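Local coordinates for protein cellulose 1,4-beta-cellobiosidase (PDB 4JJJ) that probably hydrolyses cellulose to cellobiose, this chain being the family 48 glycoside hydrolase part of a longer protein that also has a carbohydrate-binding module, at residues P30-E40 with V615-Q623; P547-P555 with L596-L604. The protein carries 1 engineered substitution. All coordinates share one frame; numbering follows the deposited sequence. Where two conformers were deposited one is given.

Contact 1 (P30-E40 with V615-Q623); sequences PYHSVETMIVE and VERHRFWAQ. With ZN (zinc ion), chain Y; GLC (alpha-D-glucopyranose), chain C; BGC (beta-D-glucopyranose), chain B; BGC (beta-D-glucopyranose), chain D.
In the glycan pocket of this (alpha/alpha)6 family 48 domain, Glu40 meets Arg619 in a side-on salt bridge. Arg619 NH2 donates to Glu40 OE1 at 2.8 Å and Arg619 NE to Glu40 OE2 at 2.9 Å, both on syn lone pairs, with carboxylate and guanidinium only 6° from coplanar. Glu40 OE2 is gripped twice more: His32 NE2 reaches it from the anti side, tilted out of the carboxylate plane, and O2 of the chain D glucose donates to it at 2.7 Å. Trp621 NE1 in turn donates to that O2, so protein and sugar share one network. C6 of the neighbouring sugar, modelled as either glucose anomer, lies over one face of the Arg619 guanidinium.

Farther out, Glu35 clasps His618 with both oxygens: OE1 takes the backbone N of His618, and OE2 takes ND1 in the ring plane at 2.8 Å. A bend at chi2 (76°) folds the Glu35 carboxylate back for this double grip, while Asp537 holds NE2 of the same ring. Arg617 NH2 donates to Met37 O, Ile38 CG1 covers the centre of its guanidinium, and Glu545 bridges to both Arg617 and Arg619.

The backbones meet in a single bridge at Ser33 and Arg619, flanked by hydrogen bonds from Phe620 N to His32 O and Val34 N to His618 O. Pro30 CB sits over the centre of the Phe620 ring, 3.6 Å from its centroid, a CH-pi contact. The loop between strands 27-30 and 47-49 is thereby fastened to the start of helix 620-637, with Pro30 and Phe620 both resting on Tyr56 of helix 50-67.

Contact 2 (P547-P555 with L596-L604); sequences PSWDRLDDP and LWPQVEAHL. With CA (calcium ion), chain F; ZN (zinc ion), chain Q.
This is an apolar contact toward the outside of the domain, where the loop between helix 519-533 and strand 570-571 lies against the short helix 597-604; no hydrogen bond crosses it. Trp549 and Val600 form its centre. Both methyls of Val600 press on one face of the indole: CG1 is 3.6 Å from Trp549 CG, and CG2 makes a CH-pi contact 3.8 Å from the centroid of the five-membered ring. With chi1 of 170°, Val600 sets CG1 anti to the backbone N and CG2 beside that N, spreading both methyls along the ring. Leu596 CD2 approaches Trp549 CZ2, on the benzene ring of the indole.

Leu552, in the conformer given, comes at the edge of another ring, its CD1 and CD2 touching the benzene side of Trp597; CD2 also meets Val600 CG1. Leu604 closes the other end, with CD1 at 3.9 Å from Trp549 O and CD2 against Asp550 CA. An alanine in place of Trp549 would probably open a gap over Val600 and deprive Leu596 of its aromatic partner.

The far side of the loop wraps a calcium ion, bound by Asp550 O, Asp553 OD1, Asp554 OD1 and three waters, while His603 NE2 on the helix binds zinc with a water and two atoms from elsewhere. The arrangement is that of a calcium-binding loop, its ligands close in sequence, packed by apolar residues on a helix.

Overall arrangement
Contact 1 lines the glycan pocket itself, whereas contact 2 lies farther from the centre of the chain, about 26 Å against 15 Å, on the same side of it. Their centres are 18 Å apart, yet they touch. Arg617 NH2 approaches Trp549 CH2 at 3.6 Å, and Met37 CE, from the loop 30-40, in the conformer given reaches Trp549 CZ3 at 3.4 Å and Val600 CG2 at 3.5 Å. Trp549 of contact 2 thus also packs against contact 1. Helices 597-604 and 620-637 are consecutive in the chain, one serving each contact. Only contact 1 reaches the predicted proton donor: the side chain of Trp621 lies about 3 Å from that of Glu51.

Contact 1 (P30-E40 with V615-Q623)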
# COMPACT_ATOMS: atom_id res chain seq x y z
N PRO A 30 11.28 0.21 11.29
CA PRO A 30 10.19 1.02 11.85
C PRO A 30 8.97 0.18 12.15
O PRO A 30 8.70 -0.78 11.43
CB PRO A 30 9.83 2.00 10.71
CG PRO A 30 10.18 1.23 9.47
CD PRO A 30 11.49 0.49 9.87
N TYR A 31 8.26 0.53 13.19
CA TYR A 31 6.94 -0.03 13.46
C TYR A 31 5.92 0.71 12.66
O TYR A 31 6.12 1.84 12.26
CB TYR A 31 6.63 0.14 14.94
CG TYR A 31 7.52 -0.60 15.94
CD1 TYR A 31 7.69 -1.99 15.88
CD2 TYR A 31 8.10 0.08 16.97
CE1 TYR A 31 8.39 -2.67 16.85
CE2 TYR A 31 8.83 -0.60 17.92
CZ TYR A 31 8.96 -1.95 17.83
OH TYR A 31 9.69 -2.64 18.83
N HIS A 32 4.73 0.10 12.50
CA HIS A 32 3.58 0.81 11.91
C HIS A 32 3.26 2.07 12.72
O HIS A 32 3.03 3.13 12.20
CB HIS A 32 2.38 -0.11 11.80
CG HIS A 32 1.16 0.63 11.30
ND1 HIS A 32 1.02 1.01 9.98
CD2 HIS A 32 0.03 1.01 11.94
CE1 HIS A 32 -0.13 1.62 9.83
NE2 HIS A 32 -0.78 1.62 10.99
N SER A 33 3.30 1.89 14.04
CA SER A 33 3.04 3.01 14.98
C SER A 33 3.69 2.77 16.31
O SER A 33 4.00 1.67 16.70
CB SER A 33 1.52 3.24 15.17
OG SER A 33 0.92 2.06 15.60
N VAL A 34 3.86 3.86 17.05
CA VAL A 34 4.41 3.76 18.39
C VAL A 34 3.48 2.95 19.30
O VAL A 34 3.95 1.99 20.01
CB VAL A 34 4.69 5.17 18.98
CG1 VAL A 34 5.01 5.04 20.45
CG2 VAL A 34 5.80 5.88 18.27
N GLU A 35 2.20 3.23 19.20
CA GLU A 35 1.15 2.58 19.96
C GLU A 35 0.90 1.21 19.36
O GLU A 35 0.91 1.06 18.15
CB GLU A 35 -0.15 3.46 20.01
CG GLU A 35 0.00 4.84 20.59
CD GLU A 35 0.68 5.84 19.62
OE1 GLU A 35 0.65 5.60 18.38
OE2 GLU A 35 1.17 6.85 20.21
N THR A 36 0.62 0.20 20.21
CA THR A 36 0.43 -1.13 19.77
C THR A 36 -0.98 -1.49 19.34
O THR A 36 -1.15 -2.30 18.47
CB THR A 36 0.93 -2.11 20.81
OG1 THR A 36 0.36 -1.75 22.09
CG2 THR A 36 2.44 -2.15 20.83
N MET A 37 -1.99 -0.88 19.97
CA MET A 37 -3.43 -1.27 19.68
C MET A 37 -3.99 -0.39 18.58
O MET A 37 -4.48 0.73 18.84
CB MET A 37 -4.30 -1.27 20.92
CG MET A 37 -5.74 -1.79 20.66
SD MET A 37 -6.62 -2.24 22.16
CE MET A 37 -8.17 -2.72 21.46
N ILE A 38 -3.97 -0.95 17.38
CA ILE A 38 -4.37 -0.25 16.20
C ILE A 38 -4.71 -1.29 15.16
O ILE A 38 -3.94 -2.22 14.91
CB ILE A 38 -3.24 0.74 15.71
CG1 ILE A 38 -3.70 1.52 14.45
CG2 ILE A 38 -1.93 0.06 15.50
CD1 ILE A 38 -2.84 2.74 14.24
N VAL A 39 -5.89 -1.13 14.53
CA VAL A 39 -6.40 -2.12 13.62
C VAL A 39 -7.04 -1.39 12.41
O VAL A 39 -8.08 -0.72 12.52
CB VAL A 39 -7.46 -3.06 14.28
CG1 VAL A 39 -7.97 -4.07 13.31
CG2 VAL A 39 -6.83 -3.67 15.58
N GLU A 40 -6.33 -1.43 11.26
CA GLU A 40 -6.77 -0.59 10.12
C GLU A 40 -6.35 -1.11 8.77
O GLU A 40 -7.07 -0.99 7.79
CB GLU A 40 -6.39 0.89 10.30
CG GLU A 40 -4.89 1.16 10.42
CD GLU A 40 -4.55 2.54 11.03
OE1 GLU A 40 -5.43 3.17 11.64
OE2 GLU A 40 -3.37 2.92 10.75
N VAL A 615 -7.66 8.73 21.49
CA VAL A 615 -6.24 8.43 21.51
C VAL A 615 -5.51 9.46 20.62
O VAL A 615 -6.12 10.04 19.74
CB VAL A 615 -5.99 7.00 20.99
CG1 VAL A 615 -6.69 5.93 21.83
CG2 VAL A 615 -6.40 6.82 19.55
N GLU A 616 -4.22 9.63 20.86
CA GLU A 616 -3.40 10.52 20.07
C GLU A 616 -2.28 9.64 19.50
O GLU A 616 -1.30 9.33 20.23
CB GLU A 616 -2.88 11.73 20.83
CG GLU A 616 -4.02 12.66 21.25
CD GLU A 616 -3.70 14.07 21.48
OE1 GLU A 616 -2.58 14.48 21.16
OE2 GLU A 616 -4.68 14.77 21.86
N ARG A 617 -2.44 9.14 18.25
CA ARG A 617 -1.57 8.12 17.72
C ARG A 617 -0.38 8.73 16.91
O ARG A 617 -0.53 9.80 16.29
CB ARG A 617 -2.36 7.18 16.78
CG ARG A 617 -3.25 6.23 17.58
CD ARG A 617 -4.33 5.69 16.75
NE ARG A 617 -4.90 4.46 17.34
CZ ARG A 617 -5.83 3.73 16.72
NH1 ARG A 617 -6.44 4.17 15.62
NH2 ARG A 617 -6.20 2.55 17.24
N HIS A 618 0.70 7.99 16.91
CA HIS A 618 1.96 8.36 16.21
C HIS A 618 2.24 7.21 15.24
O HIS A 618 3.06 6.31 15.46
CB HIS A 618 3.04 8.55 17.24
CG HIS A 618 2.69 9.63 18.21
ND1 HIS A 618 1.98 9.34 19.33
CD2 HIS A 618 2.87 10.99 18.24
CE1 HIS A 618 1.73 10.44 20.02
NE2 HIS A 618 2.29 11.45 19.40
N ARG A 619 1.59 7.24 14.05
CA ARG A 619 1.82 6.34 12.92
C ARG A 619 3.11 6.77 12.25
O ARG A 619 3.28 7.92 11.96
CB ARG A 619 0.69 6.40 11.92
CG ARG A 619 -0.65 5.86 12.50
CD ARG A 619 -1.75 6.14 11.43
NE ARG A 619 -3.04 5.62 11.88
CZ ARG A 619 -3.90 6.27 12.64
NH1 ARG A 619 -3.63 7.47 13.10
NH2 ARG A 619 -5.04 5.68 12.93
N PHE A 620 3.96 5.82 12.03
CA PHE A 620 5.28 6.14 11.40
C PHE A 620 5.16 6.95 10.11
O PHE A 620 5.79 8.00 9.93
CB PHE A 620 6.09 4.90 11.20
CG PHE A 620 7.49 5.16 10.68
CD1 PHE A 620 8.50 5.65 11.54
CD2 PHE A 620 7.85 4.98 9.34
CE1 PHE A 620 9.78 5.92 11.10
CE2 PHE A 620 9.13 5.27 8.90
CZ PHE A 620 10.10 5.74 9.77
N TRP A 621 4.34 6.46 9.21
CA TRP A 621 4.19 7.07 7.91
C TRP A 621 3.69 8.48 8.10
O TRP A 621 4.09 9.36 7.39
CB TRP A 621 3.33 6.25 7.01
CG TRP A 621 1.81 6.26 7.20
CD1 TRP A 621 1.06 5.31 7.76
CD2 TRP A 621 0.85 7.31 6.80
NE1 TRP A 621 -0.25 5.63 7.72
CE2 TRP A 621 -0.42 6.84 7.10
CE3 TRP A 621 0.97 8.53 6.12
CZ2 TRP A 621 -1.56 7.54 6.81
CZ3 TRP A 621 -0.13 9.21 5.81
CH2 TRP A 621 -1.42 8.73 6.17
N ALA A 622 2.78 8.72 9.01
CA ALA A 622 2.17 10.04 9.19
C ALA A 622 3.21 11.01 9.74
O ALA A 622 3.24 12.19 9.40
CB ALA A 622 0.94 9.95 10.10
N GLN A 623 3.99 10.54 10.74
CA GLN A 623 5.00 11.39 11.33
C GLN A 623 6.05 11.76 10.31
O GLN A 623 6.54 12.90 10.30
CB GLN A 623 5.61 10.74 12.57
CG GLN A 623 4.57 10.43 13.68
CD GLN A 623 3.84 11.70 14.13
OE1 GLN A 623 4.48 12.70 14.50
NE2 GLN A 623 2.54 11.71 14.08
ZN ZN Y . -4.23 16.62 21.60
C1 GLC C . -8.17 6.31 9.41
C2 GLC C . -8.50 5.53 8.20
C3 GLC C . -7.44 4.42 7.98
C4 GLC C . -6.03 5.02 7.91
C5 GLC C . -5.86 5.88 9.17
C6 GLC C . -4.58 6.65 9.26
O1 GLC C . -8.25 5.36 10.40
O2 GLC C . -9.78 4.80 8.44
O3 GLC C . -7.75 3.64 6.84
O4 GLC C . -5.05 3.96 7.97
O5 GLC C . -6.89 6.87 9.23
O6 GLC C . -4.54 7.57 8.23
C2 BGC B . -8.53 5.58 7.69
C3 BGC B . -7.48 4.48 7.53
C4 BGC B . -6.07 5.04 7.81
C5 BGC B . -5.94 5.91 9.07
C6 BGC B . -4.63 6.70 9.13
C1 BGC B . -8.33 6.34 8.98
O1 BGC B . -9.33 7.41 8.99
O2 BGC B . -9.81 4.88 7.64
O3 BGC B . -7.54 3.91 6.22
O4 BGC B . -5.10 3.99 7.92
O5 BGC B . -6.99 6.87 9.11
O6 BGC B . -4.52 7.66 8.10
C2 BGC D . -3.07 3.01 7.23
C3 BGC D . -2.11 2.77 6.07
C4 BGC D . -2.89 2.31 4.81
C5 BGC D . -4.13 3.20 4.53
C6 BGC D . -4.96 2.62 3.41
C1 BGC D . -4.21 3.93 6.85
O2 BGC D . -2.38 3.61 8.31
O3 BGC D . -1.14 1.79 6.51
O4 BGC D . -1.98 2.32 3.69
O5 BGC D . -4.89 3.31 5.74
O6 BGC D . -5.38 1.31 3.72
O HOH W 1 3.50 3.66 9.49
O HOH W 2 -3.74 3.24 19.61
O HOH W 3 -7.68 1.04 15.35
O HOH W 4 -7.56 2.87 13.25
O HOH W 5 -3.76 17.19 19.71
O HOH W 6 -3.04 17.60 22.93
O HOH W 7 -5.92 17.44 22.06

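Contact 2 (P547-P555 with L596-L604)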
# COMPACT_ATOMS: atom_id res chain seq x y z
N PRO A 547 -11.34 5.69 17.48
CA PRO A 547 -11.59 4.53 16.62
C PRO A 547 -12.75 3.68 17.15
O PRO A 547 -13.22 3.83 18.29
CB PRO A 547 -10.27 3.72 16.65
CG PRO A 547 -9.45 4.39 17.61
CD PRO A 547 -9.98 5.69 18.05
N SER A 548 -13.36 2.87 16.29
CA SER A 548 -14.39 1.92 16.76
C SER A 548 -13.83 0.51 16.85
O SER A 548 -13.06 0.09 16.03
CB SER A 548 -15.65 1.91 15.90
OG SER A 548 -15.40 1.48 14.60
N TRP A 549 -14.36 -0.23 17.81
CA TRP A 549 -13.85 -1.52 18.23
C TRP A 549 -14.90 -2.66 18.26
O TRP A 549 -14.55 -3.74 18.70
CB TRP A 549 -13.33 -1.36 19.68
CG TRP A 549 -12.21 -0.38 19.76
CD1 TRP A 549 -12.31 0.90 20.23
CD2 TRP A 549 -10.84 -0.55 19.30
NE1 TRP A 549 -11.06 1.52 20.11
CE2 TRP A 549 -10.16 0.67 19.56
CE3 TRP A 549 -10.11 -1.61 18.71
CZ2 TRP A 549 -8.85 0.88 19.22
CZ3 TRP A 549 -8.78 -1.41 18.39
CH2 TRP A 549 -8.16 -0.17 18.68
N ASP A 550 -16.09 -2.37 17.84
CA ASP A 550 -17.17 -3.30 18.05
C ASP A 550 -17.01 -4.58 17.27
O ASP A 550 -17.64 -5.61 17.60
CB ASP A 550 -18.49 -2.64 17.69
CG ASP A 550 -18.50 -2.21 16.30
OD1 ASP A 550 -17.81 -1.21 16.00
OD2 ASP A 550 -19.15 -2.83 15.45
N ARG A 551 -16.17 -4.65 16.25
CA ARG A 551 -16.02 -5.95 15.58
C ARG A 551 -15.01 -6.91 16.21
O ARG A 551 -14.87 -8.04 15.77
CB ARG A 551 -15.58 -5.68 14.12
CG ARG A 551 -16.56 -4.80 13.40
CD ARG A 551 -16.18 -4.33 11.99
NE ARG A 551 -16.13 -5.50 11.10
CZ ARG A 551 -16.12 -5.44 9.75
NH1 ARG A 551 -15.97 -4.26 9.12
NH2 ARG A 551 -16.12 -6.55 9.06
N LEU A 552 -14.34 -6.48 17.26
CA LEU A 552 -13.29 -7.30 17.76
C LEU A 552 -13.78 -8.60 18.42
O LEU A 552 -13.09 -9.59 18.42
CB LEU A 552 -12.39 -6.45 18.62
CG LEU A 552 -12.65 -6.07 20.01
CD1 LEU A 552 -12.45 -7.28 20.91
CD2 LEU A 552 -11.66 -4.95 20.37
N ASP A 553 -15.04 -8.62 18.86
CA ASP A 553 -15.65 -9.73 19.52
C ASP A 553 -16.73 -10.40 18.73
O ASP A 553 -17.53 -11.18 19.35
CB ASP A 553 -16.21 -9.27 20.91
CG ASP A 553 -17.15 -8.09 20.83
OD1 ASP A 553 -17.59 -7.77 19.68
OD2 ASP A 553 -17.43 -7.38 21.89
N ASP A 554 -16.74 -10.23 17.41
CA ASP A 554 -17.82 -10.74 16.56
C ASP A 554 -17.43 -12.06 15.91
O ASP A 554 -16.54 -12.17 15.08
CB ASP A 554 -18.12 -9.72 15.50
CG ASP A 554 -18.83 -8.49 16.00
OD1 ASP A 554 -19.24 -8.42 17.19
OD2 ASP A 554 -18.97 -7.55 15.18
N PRO A 555 -18.16 -13.12 16.23
CA PRO A 555 -18.02 -14.38 15.46
C PRO A 555 -18.75 -14.30 14.12
O PRO A 555 -19.53 -13.38 13.91
CB PRO A 555 -18.64 -15.41 16.40
CG PRO A 555 -19.72 -14.61 17.01
CD PRO A 555 -19.18 -13.19 17.29
N LEU A 596 -4.13 -0.35 26.15
CA LEU A 596 -5.43 0.30 25.81
C LEU A 596 -6.61 -0.62 26.07
O LEU A 596 -7.75 -0.20 25.97
CB LEU A 596 -5.31 0.73 24.34
CG LEU A 596 -6.49 1.58 23.85
CD1 LEU A 596 -6.42 2.94 24.44
CD2 LEU A 596 -6.38 1.75 22.33
N TRP A 597 -6.34 -1.89 26.25
CA TRP A 597 -7.39 -2.89 26.30
C TRP A 597 -8.47 -2.56 27.35
O TRP A 597 -9.68 -2.59 27.05
CB TRP A 597 -6.91 -4.32 26.41
CG TRP A 597 -8.00 -5.26 26.55
CD1 TRP A 597 -8.36 -5.88 27.70
CD2 TRP A 597 -8.95 -5.65 25.58
NE1 TRP A 597 -9.43 -6.70 27.50
CE2 TRP A 597 -9.86 -6.53 26.23
CE3 TRP A 597 -9.16 -5.35 24.23
CZ2 TRP A 597 -10.97 -7.10 25.61
CZ3 TRP A 597 -10.29 -5.94 23.59
CH2 TRP A 597 -11.16 -6.77 24.28
N PRO A 598 -8.04 -2.23 28.60
CA PRO A 598 -9.12 -1.99 29.55
C PRO A 598 -10.13 -0.91 29.15
O PRO A 598 -11.32 -1.00 29.40
CB PRO A 598 -8.37 -1.62 30.85
CG PRO A 598 -7.08 -2.33 30.72
CD PRO A 598 -6.73 -2.12 29.24
N GLN A 599 -9.60 0.20 28.59
CA GLN A 599 -10.50 1.25 28.11
C GLN A 599 -11.41 0.78 26.95
O GLN A 599 -12.62 1.19 26.86
CB GLN A 599 -9.73 2.43 27.61
CG GLN A 599 -9.19 3.32 28.65
CD GLN A 599 -8.12 4.30 28.07
OE1 GLN A 599 -6.91 4.03 28.07
NE2 GLN A 599 -8.62 5.38 27.53
N VAL A 600 -10.87 -0.03 26.03
CA VAL A 600 -11.68 -0.60 24.93
C VAL A 600 -12.80 -1.47 25.52
O VAL A 600 -14.01 -1.31 25.18
CB VAL A 600 -10.84 -1.30 23.88
CG1 VAL A 600 -11.69 -2.08 22.90
CG2 VAL A 600 -9.86 -0.26 23.22
N GLU A 601 -12.39 -2.43 26.38
CA GLU A 601 -13.40 -3.33 26.91
C GLU A 601 -14.46 -2.61 27.76
O GLU A 601 -15.67 -2.99 27.76
CB GLU A 601 -12.75 -4.50 27.66
CG GLU A 601 -13.77 -5.55 28.07
CD GLU A 601 -13.18 -6.81 28.57
OE1 GLU A 601 -12.00 -6.84 29.02
OE2 GLU A 601 -13.83 -7.91 28.49
N ALA A 602 -14.04 -1.62 28.53
CA ALA A 602 -14.95 -0.81 29.38
C ALA A 602 -15.94 -0.10 28.49
O ALA A 602 -17.12 -0.04 28.79
CB ALA A 602 -14.21 0.18 30.25
N HIS A 603 -15.52 0.40 27.31
CA HIS A 603 -16.49 0.98 26.44
C HIS A 603 -17.45 -0.05 25.85
O HIS A 603 -18.66 0.15 25.78
CB HIS A 603 -15.73 1.73 25.26
CG HIS A 603 -16.61 2.04 24.11
ND1 HIS A 603 -17.62 2.96 24.24
CD2 HIS A 603 -16.70 1.53 22.87
CE1 HIS A 603 -18.28 3.02 23.09
NE2 HIS A 603 -17.79 2.13 22.27
N LEU A 604 -16.93 -1.20 25.45
CA LEU A 604 -17.74 -2.20 24.83
C LEU A 604 -18.71 -2.77 25.91
O LEU A 604 -19.80 -3.23 25.53
CB LEU A 604 -16.94 -3.31 24.19
CG LEU A 604 -16.12 -2.87 22.96
CD1 LEU A 604 -15.22 -3.94 22.51
CD2 LEU A 604 -16.97 -2.29 21.84
CA CA F . -19.10 -6.75 18.74
ZN ZN Q . -18.25 2.06 20.33
O HOH W 8 -18.92 -5.47 20.56
O HOH W 9 -20.66 -5.67 17.84
O HOH W 10 -20.53 -8.04 20.06
O HOH W 11 -18.29 4.09 19.79